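Local coordinates for protein CRISPR-associated endonuclease Cas1 (Thermotoga maritima, PDB 4XTK) that probably acts as a metal-dependent endonuclease on double-stranded DNA in CRISPR adaptive immunity, working as a homodimer that joins with Cas2, at residues Leu108-Ile113 and Gly218-Thr223; Ser115-Asn120 and Ile234-Lys239. One frame throughout, in Å; residues are numbered along the deposited sequence.

Contact 1: residues Leu108-Ile113 and Gly218-Thr223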
ATOM      1  N   LEU E 108      23.268  11.669   5.849  1.00 49.65           N
ATOM      2  CA  LEU E 108      23.664  11.843   4.460  1.00 47.27           C
ATOM      3  C   LEU E 108      22.487  12.303   3.585  1.00 50.53           C
ATOM      4  O   LEU E 108      22.623  13.221   2.778  1.00 50.58           O
ATOM      5  CB  LEU E 108      24.245  10.532   3.938  1.00 45.70           C
ATOM      6  CG  LEU E 108      25.223  10.583   2.777  1.00 61.42           C
ATOM      7  CD1 LEU E 108      26.270  11.635   3.060  1.00 58.10           C
ATOM      8  CD2 LEU E 108      25.878   9.216   2.624  1.00 50.03           C
ATOM      9  N   ILE E 109      21.330  11.669   3.765  1.00 42.87           N
ATOM     10  CA  ILE E 109      20.140  11.996   2.990  1.00 41.56           C
ATOM     11  C   ILE E 109      19.572  13.346   3.410  1.00 48.65           C
ATOM     12  O   ILE E 109      19.219  14.174   2.566  1.00 51.07           O
ATOM     13  CB  ILE E 109      19.051  10.913   3.144  1.00 44.57           C
ATOM     14  CG1 ILE E 109      19.568   9.566   2.627  1.00 47.26           C
ATOM     15  CG2 ILE E 109      17.771  11.312   2.408  1.00 34.79           C
ATOM     16  CD1 ILE E 109      18.633   8.391   2.896  1.00 45.49           C
ATOM     17  N   ALA E 110      19.494  13.566   4.718  1.00 46.84           N
ATOM     18  CA  ALA E 110      18.969  14.819   5.244  1.00 45.79           C
ATOM     19  C   ALA E 110      19.854  15.998   4.847  1.00 51.22           C
ATOM     20  O   ALA E 110      19.361  17.080   4.533  1.00 49.01           O
ATOM     21  CB  ALA E 110      18.831  14.744   6.758  1.00 39.85           C
ATOM     22  N   ARG E 111      21.163  15.776   4.857  1.00 51.81           N
ATOM     23  CA  ARG E 111      22.122  16.814   4.509  1.00 49.49           C
ATOM     24  C   ARG E 111      22.001  17.170   3.031  1.00 54.91           C
ATOM     25  O   ARG E 111      22.303  18.292   2.628  1.00 66.71           O
ATOM     26  CB  ARG E 111      23.544  16.357   4.840  1.00 52.11           C
ATOM     27  CG  ARG E 111      24.512  17.479   5.088  1.00 58.23           C
ATOM     28  CD  ARG E 111      25.901  16.938   5.337  1.00 67.81           C
ATOM     29  NE  ARG E 111      26.074  16.439   6.695  1.00 78.70           N
ATOM     30  CZ  ARG E 111      26.364  17.215   7.733  1.00 83.00           C
ATOM     31  NH1 ARG E 111      26.482  18.521   7.560  1.00 90.41           N
ATOM     32  NH2 ARG E 111      26.521  16.694   8.941  1.00 81.38           N
ATOM     33  N   GLU E 112      21.550  16.207   2.232  1.00 50.09           N
ATOM     34  CA  GLU E 112      21.287  16.421   0.810  1.00 48.11           C
ATOM     35  C   GLU E 112      20.079  17.333   0.611  1.00 48.71           C
ATOM     36  O   GLU E 112      20.116  18.258  -0.202  1.00 51.03           O
ATOM     37  CB  GLU E 112      21.058  15.082   0.099  1.00 55.75           C
ATOM     38  CG  GLU E 112      20.528  15.188  -1.330  1.00 65.04           C
ATOM     39  CD  GLU E 112      21.554  15.729  -2.311  1.00 80.36           C
ATOM     40  OE1 GLU E 112      22.747  15.814  -1.950  1.00 87.62           O
ATOM     41  OE2 GLU E 112      21.163  16.059  -3.451  1.00 86.60           O
ATOM     42  N   ILE E 113      19.013  17.048   1.354  1.00 41.23           N
ATOM     43  CA  ILE E 113      17.803  17.860   1.340  1.00 39.77           C
ATOM     44  C   ILE E 113      18.129  19.313   1.662  1.00 45.04           C
ATOM     45  O   ILE E 113      17.791  20.223   0.910  1.00 56.76           O
ATOM     46  CB  ILE E 113      16.769  17.346   2.357  1.00 39.76           C
ATOM     47  CG1 ILE E 113      16.401  15.891   2.070  1.00 40.01           C
ATOM     48  CG2 ILE E 113      15.525  18.215   2.347  1.00 39.54           C
ATOM     49  CD1 ILE E 113      15.613  15.718   0.824  1.00 36.67           C
ATOM     50  N   GLY E 218      10.388   9.585   6.304  1.00 37.29           N
ATOM     51  CA  GLY E 218      11.223  10.710   5.915  1.00 39.23           C
ATOM     52  C   GLY E 218      12.584  10.726   6.608  1.00 46.33           C
ATOM     53  O   GLY E 218      12.905   9.824   7.380  1.00 49.07           O
ATOM     54  N   TYR E 219      13.380  11.760   6.342  1.00 37.71           N
ATOM     55  CA  TYR E 219      14.769  11.810   6.791  1.00 34.07           C
ATOM     56  C   TYR E 219      15.107  13.110   7.511  1.00 40.68           C
ATOM     57  O   TYR E 219      15.535  13.087   8.674  1.00 45.96           O
ATOM     58  CB  TYR E 219      15.700  11.561   5.604  1.00 34.37           C
ATOM     59  CG  TYR E 219      15.473  10.169   5.076  1.00 41.85           C
ATOM     60  CD1 TYR E 219      15.989   9.065   5.747  1.00 37.36           C
ATOM     61  CD2 TYR E 219      14.675   9.946   3.959  1.00 42.85           C
ATOM     62  CE1 TYR E 219      15.753   7.780   5.300  1.00 37.69           C
ATOM     63  CE2 TYR E 219      14.437   8.665   3.501  1.00 44.74           C
ATOM     64  CZ  TYR E 219      14.978   7.586   4.175  1.00 41.90           C
ATOM     65  OH  TYR E 219      14.740   6.314   3.724  1.00 43.06           O
ATOM     66  N   LEU E 220      14.962  14.235   6.815  1.00 42.35           N
ATOM     67  CA  LEU E 220      15.095  15.538   7.460  1.00 49.13           C
ATOM     68  C   LEU E 220      14.035  15.690   8.554  1.00 48.24           C
ATOM     69  O   LEU E 220      14.337  16.094   9.678  1.00 57.91           O
ATOM     70  CB  LEU E 220      14.979  16.672   6.438  1.00 53.31           C
ATOM     71  CG  LEU E 220      15.203  18.061   7.047  1.00 50.96           C
ATOM     72  CD1 LEU E 220      16.559  18.119   7.739  1.00 45.75           C
ATOM     73  CD2 LEU E 220      15.042  19.191   6.023  1.00 47.60           C
ATOM     74  N   HIS E 221      12.792  15.364   8.216  1.00 42.29           N
ATOM     75  CA  HIS E 221      11.726  15.296   9.208  1.00 44.74           C
ATOM     76  C   HIS E 221      11.794  13.983   9.970  1.00 52.98           C
ATOM     77  O   HIS E 221      12.110  12.937   9.403  1.00 61.50           O
ATOM     78  CB  HIS E 221      10.358  15.452   8.546  1.00 37.23           C
ATOM     79  CG  HIS E 221      10.146  16.792   7.922  1.00 42.42           C
ATOM     80  ND1 HIS E 221      10.749  17.169   6.743  1.00 37.69           N
ATOM     81  CD2 HIS E 221       9.419  17.864   8.331  1.00 45.12           C
ATOM     82  CE1 HIS E 221      10.393  18.406   6.440  1.00 31.30           C
ATOM     83  NE2 HIS E 221       9.591  18.848   7.394  1.00 41.02           N
ATOM     84  N   GLU E 222      11.505  14.045  11.263  1.00 48.05           N
ATOM     85  CA  GLU E 222      11.462  12.845  12.081  1.00 54.01           C
ATOM     86  C   GLU E 222      10.358  11.916  11.580  1.00 51.95           C
ATOM     87  O   GLU E 222       9.253  12.364  11.280  1.00 38.91           O
ATOM     88  CB  GLU E 222      11.236  13.213  13.551  1.00 58.74           C
ATOM     89  CG  GLU E 222      11.539  12.092  14.529  1.00 70.67           C
ATOM     90  CD  GLU E 222      11.054  12.389  15.940  1.00 92.44           C
ATOM     91  OE1 GLU E 222      10.030  11.806  16.351  1.00 97.36           O
ATOM     92  OE2 GLU E 222      11.696  13.203  16.638  1.00103.83           O
ATOM     93  N   THR E 223      10.635  10.621  11.507  1.00 49.89           N
ATOM     94  CA  THR E 223       9.568   9.707  11.145  1.00 44.50           C
ATOM     95  C   THR E 223       8.895   9.338  12.456  1.00 47.74           C
ATOM     96  O   THR E 223       9.441   8.611  13.280  1.00 55.63           O
ATOM     97  CB  THR E 223      10.074   8.450  10.402  1.00 43.97           C
ATOM     98  OG1 THR E 223      10.695   8.839   9.171  1.00 40.98           O
ATOM     99  CG2 THR E 223       8.916   7.496  10.088  1.00 35.44           C
TER

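Contact 2: residues Ser115-Asn120 and Ile234-Lys239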
ATOM      1  N   SER E 115      21.047  20.898   1.782  1.00 48.24           N
ATOM      2  CA  SER E 115      21.994  21.488   0.841  1.00 47.00           C
ATOM      3  C   SER E 115      21.281  22.052  -0.388  1.00 54.59           C
ATOM      4  O   SER E 115      21.526  23.190  -0.794  1.00 56.38           O
ATOM      5  CB  SER E 115      23.035  20.448   0.417  1.00 46.83           C
ATOM      6  OG  SER E 115      24.001  21.008  -0.450  1.00 62.76           O
ATOM      7  N   ARG E 116      20.386  21.257  -0.966  1.00 54.34           N
ATOM      8  CA  ARG E 116      19.670  21.666  -2.167  1.00 53.49           C
ATOM      9  C   ARG E 116      18.637  22.745  -1.853  1.00 51.15           C
ATOM     10  O   ARG E 116      18.493  23.707  -2.609  1.00 50.28           O
ATOM     11  CB  ARG E 116      19.008  20.455  -2.828  1.00 60.16           C
ATOM     12  CG  ARG E 116      19.997  19.409  -3.355  1.00 68.66           C
ATOM     13  CD  ARG E 116      20.357  19.659  -4.820  1.00 80.92           C
ATOM     14  NE  ARG E 116      19.167  19.754  -5.663  1.00 90.07           N
ATOM     15  CZ  ARG E 116      18.771  20.863  -6.281  1.00 96.78           C
ATOM     16  NH1 ARG E 116      19.478  21.980  -6.162  1.00 99.34           N
ATOM     17  NH2 ARG E 116      17.669  20.858  -7.021  1.00 97.77           N
ATOM     18  N   SER E 117      17.928  22.587  -0.737  1.00 45.48           N
ATOM     19  CA  SER E 117      16.980  23.601  -0.276  1.00 49.90           C
ATOM     20  C   SER E 117      17.635  24.976  -0.154  1.00 58.09           C
ATOM     21  O   SER E 117      17.054  25.990  -0.545  1.00 48.19           O
ATOM     22  CB  SER E 117      16.375  23.206   1.073  1.00 46.18           C
ATOM     23  OG  SER E 117      15.391  22.201   0.919  1.00 49.96           O
ATOM     24  N   PHE E 118      18.845  24.999   0.392  1.00 53.02           N
ATOM     25  CA  PHE E 118      19.558  26.253   0.582  1.00 50.57           C
ATOM     26  C   PHE E 118      19.951  26.863  -0.752  1.00 49.81           C
ATOM     27  O   PHE E 118      19.826  28.068  -0.950  1.00 51.13           O
ATOM     28  CB  PHE E 118      20.808  26.053   1.451  1.00 53.33           C
ATOM     29  CG  PHE E 118      20.517  25.905   2.918  1.00 60.56           C
ATOM     30  CD1 PHE E 118      19.217  25.815   3.379  1.00 62.00           C
ATOM     31  CD2 PHE E 118      21.544  25.871   3.838  1.00 63.80           C
ATOM     32  CE1 PHE E 118      18.949  25.678   4.729  1.00 56.89           C
ATOM     33  CE2 PHE E 118      21.279  25.735   5.187  1.00 62.36           C
ATOM     34  CZ  PHE E 118      19.979  25.641   5.630  1.00 54.54           C
ATOM     35  N   GLN E 119      20.429  26.034  -1.673  1.00 51.00           N
ATOM     36  CA  GLN E 119      20.902  26.569  -2.939  1.00 56.73           C
ATOM     37  C   GLN E 119      19.729  27.071  -3.775  1.00 50.67           C
ATOM     38  O   GLN E 119      19.850  28.065  -4.487  1.00 50.91           O
ATOM     39  CB  GLN E 119      21.713  25.530  -3.711  1.00 53.76           C
ATOM     40  CG  GLN E 119      22.479  26.139  -4.878  1.00 72.30           C
ATOM     41  CD  GLN E 119      23.326  27.339  -4.458  1.00 87.79           C
ATOM     42  OE1 GLN E 119      24.049  27.291  -3.461  1.00 91.74           O
ATOM     43  NE2 GLN E 119      23.222  28.427  -5.214  1.00 92.40           N
ATOM     44  N   ASN E 120      18.589  26.399  -3.664  1.00 48.07           N
ATOM     45  CA  ASN E 120      17.381  26.857  -4.329  1.00 47.03           C
ATOM     46  C   ASN E 120      16.910  28.186  -3.761  1.00 51.79           C
ATOM     47  O   ASN E 120      16.487  29.072  -4.508  1.00 55.32           O
ATOM     48  CB  ASN E 120      16.274  25.817  -4.216  1.00 44.20           C
ATOM     49  CG  ASN E 120      16.544  24.594  -5.062  1.00 43.96           C
ATOM     50  OD1 ASN E 120      17.506  24.557  -5.836  1.00 44.47           O
ATOM     51  ND2 ASN E 120      15.686  23.589  -4.934  1.00 42.32           N
ATOM     52  N   ILE E 234      11.049  16.308   0.528  1.00 40.79           N
ATOM     53  CA  ILE E 234      11.285  16.662  -0.865  1.00 37.77           C
ATOM     54  C   ILE E 234      10.706  18.044  -1.212  1.00 36.64           C
ATOM     55  O   ILE E 234      11.336  18.824  -1.932  1.00 37.33           O
ATOM     56  CB  ILE E 234      10.701  15.575  -1.804  1.00 42.71           C
ATOM     57  CG1 ILE E 234      11.349  14.225  -1.498  1.00 38.82           C
ATOM     58  CG2 ILE E 234      10.934  15.920  -3.265  1.00 32.81           C
ATOM     59  CD1 ILE E 234      12.857  14.213  -1.712  1.00 30.30           C
ATOM     60  N   ALA E 235       9.529  18.358  -0.673  1.00 35.02           N
ATOM     61  CA  ALA E 235       8.892  19.656  -0.904  1.00 40.92           C
ATOM     62  C   ALA E 235       9.781  20.842  -0.514  1.00 37.00           C
ATOM     63  O   ALA E 235       9.618  21.941  -1.041  1.00 44.67           O
ATOM     64  CB  ALA E 235       7.574  19.737  -0.151  1.00 41.32           C
ATOM     65  N   GLU E 236      10.718  20.621   0.403  1.00 33.69           N
ATOM     66  CA  GLU E 236      11.606  21.693   0.848  1.00 38.96           C
ATOM     67  C   GLU E 236      12.423  22.270  -0.307  1.00 34.96           C
ATOM     68  O   GLU E 236      12.808  23.437  -0.287  1.00 38.82           O
ATOM     69  CB  GLU E 236      12.546  21.200   1.954  1.00 40.96           C
ATOM     70  CG  GLU E 236      11.855  20.692   3.218  1.00 51.57           C
ATOM     71  CD  GLU E 236      11.257  21.797   4.087  1.00 57.48           C
ATOM     72  OE1 GLU E 236      11.078  22.932   3.598  1.00 66.71           O
ATOM     73  OE2 GLU E 236      10.965  21.521   5.276  1.00 51.47           O
ATOM     74  N   LEU E 237      12.671  21.447  -1.318  1.00 34.87           N
ATOM     75  CA  LEU E 237      13.470  21.865  -2.458  1.00 36.05           C
ATOM     76  C   LEU E 237      12.693  22.777  -3.396  1.00 39.41           C
ATOM     77  O   LEU E 237      13.269  23.633  -4.067  1.00 40.34           O
ATOM     78  CB  LEU E 237      13.966  20.647  -3.240  1.00 38.97           C
ATOM     79  CG  LEU E 237      15.228  19.922  -2.766  1.00 51.75           C
ATOM     80  CD1 LEU E 237      15.016  19.236  -1.425  1.00 46.24           C
ATOM     81  CD2 LEU E 237      15.680  18.922  -3.820  1.00 55.39           C
ATOM     82  N   PHE E 238      11.393  22.530  -3.498  1.00 37.18           N
ATOM     83  CA  PHE E 238      10.586  23.182  -4.518  1.00 45.76           C
ATOM     84  C   PHE E 238       9.716  24.336  -4.031  1.00 46.64           C
ATOM     85  O   PHE E 238       8.983  24.936  -4.822  1.00 42.93           O
ATOM     86  CB  PHE E 238       9.749  22.117  -5.214  1.00 41.13           C
ATOM     87  CG  PHE E 238      10.581  21.034  -5.816  1.00 43.56           C
ATOM     88  CD1 PHE E 238      11.103  21.178  -7.087  1.00 48.01           C
ATOM     89  CD2 PHE E 238      10.893  19.894  -5.090  1.00 38.33           C
ATOM     90  CE1 PHE E 238      11.896  20.195  -7.639  1.00 46.43           C
ATOM     91  CE2 PHE E 238      11.682  18.911  -5.632  1.00 31.01           C
ATOM     92  CZ  PHE E 238      12.186  19.060  -6.909  1.00 40.98           C
ATOM     93  N   LYS E 239       9.794  24.642  -2.741  1.00 44.26           N
ATOM     94  CA  LYS E 239       8.996  25.720  -2.164  1.00 43.34           C
ATOM     95  C   LYS E 239       9.260  27.093  -2.825  1.00 48.99           C
ATOM     96  O   LYS E 239       8.311  27.837  -3.100  1.00 39.01           O
ATOM     97  CB  LYS E 239       9.226  25.797  -0.648  1.00 41.68           C
ATOM     98  CG  LYS E 239       8.356  24.844   0.163  1.00 35.86           C
ATOM     99  CD  LYS E 239       8.725  24.829   1.651  1.00 30.13           C
ATOM    100  CE  LYS E 239       7.694  24.025   2.446  1.00 35.75           C
ATOM    101  NZ  LYS E 239       7.995  23.966   3.898  1.00 46.55           N
TER

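Contact 1: residues Leu108-Ile113 and Gly218-Thr223
Apolar packing carries this contact, with I109, A110 and I113 on one side of helix 103-127 pressing on Y219 and L220 of the loop that leads to helix 230-252. I109 grips the tyrosine with both branches. Its CD1 lies over the centre of one ring face, a CH-pi contact 3.9 Å from the centroid of the Y219 ring and only 13° off the normal, while its CG2, anti to the backbone N, meets Y219 CG at 3.7 Å. Helix and loop backbones come close at A110 and L220, 4.5 Å between CA atoms, as small A110 permits. L220 extends CG anti to its own N (chi1 -176°), and the L220 and I113 side chains cross obliquely, CD2 to CG2 at 3.8 Å.

The loop belongs to the helical part of Cas1 that probably holds the nuclease site: H221 and E155, both near L220, are probable Mn(2+) ligands.

Polar contacts hold the loop itself: G218 N donates to T223 OG1 at 3.0 Å, with an N-H...OG1 angle of 131°. D233 OD2 receives the backbone N of both Y219 and L220, D233 OD1 takes H221 ND1, and the Y219 hydroxyl is bonded to Q96 O.

Contact 2: residues Ser115-Asn120 and Ile234-Lys239
The amide of N120 is the flat group that does the bonding, and it works through its edge: N120 ND2 donates to L237 O at 2.6 Å. That oxygen lies close to the amide plane, 17° out of it, and the N-H...O angle is 147°. The donor arrives in the carbonyl plane, on a lone pair of L237 O. At the other end of the amide, OD1 takes a weak bond from R116 NH1, one helical turn back, so both ends of the group have a partner. The guanidinium of R116 meets L237 CD2 obliquely.

Between the helices, L237 is the main apolar piece. Its side chain crosses that of R116 at about a right angle, CD2 resting 3.8 Å from R116 CB. R116 bends at chi2 and chi3, which brings its NE within 4.0 Å of the same L237 CD2. The other methyl, L237 CD1, lies 3.8 Å from S117 OG. This hydroxyl is bonded to I113 O in its own helix and also stands 3.1 Å from E236 O. The backbones come closest at S117 and L237, consistent with the small serine, and the axes of the two short segments approach to 8.1 Å, nearly parallel at 11°.

E236, probably a Mn(2+) ligand, meets S117 OG through CB, while its carboxylate leads away toward the probable metal site. Its OE1 forms salt bridges with R159 and, weakly hydrogen-bonded at 3.3 Å, with K239 NZ. These cations should favour the ionised form, though both sit at OE1 and could compete with a metal there.

From the N terminus, the chain passes two small beta-sheets before entering helix 103-127, which supplies the first segment of both contacts: 108-113 comes first, 115-120 about two turns further on. Contact 1 closes a long, largely helical excursion when the loop 218-223 returns to this helix; contact 2 closes another as helix 230-252 comes alongside. The two closures cross rather than nest, because their second segments follow in the same order as their first. Together they tie the loop and the helix after it to one long helix. They meet at I113 and at the putative metal site, where H221 CE1 of contact 1 lies 3.4 Å from E236 OE2 of contact 2.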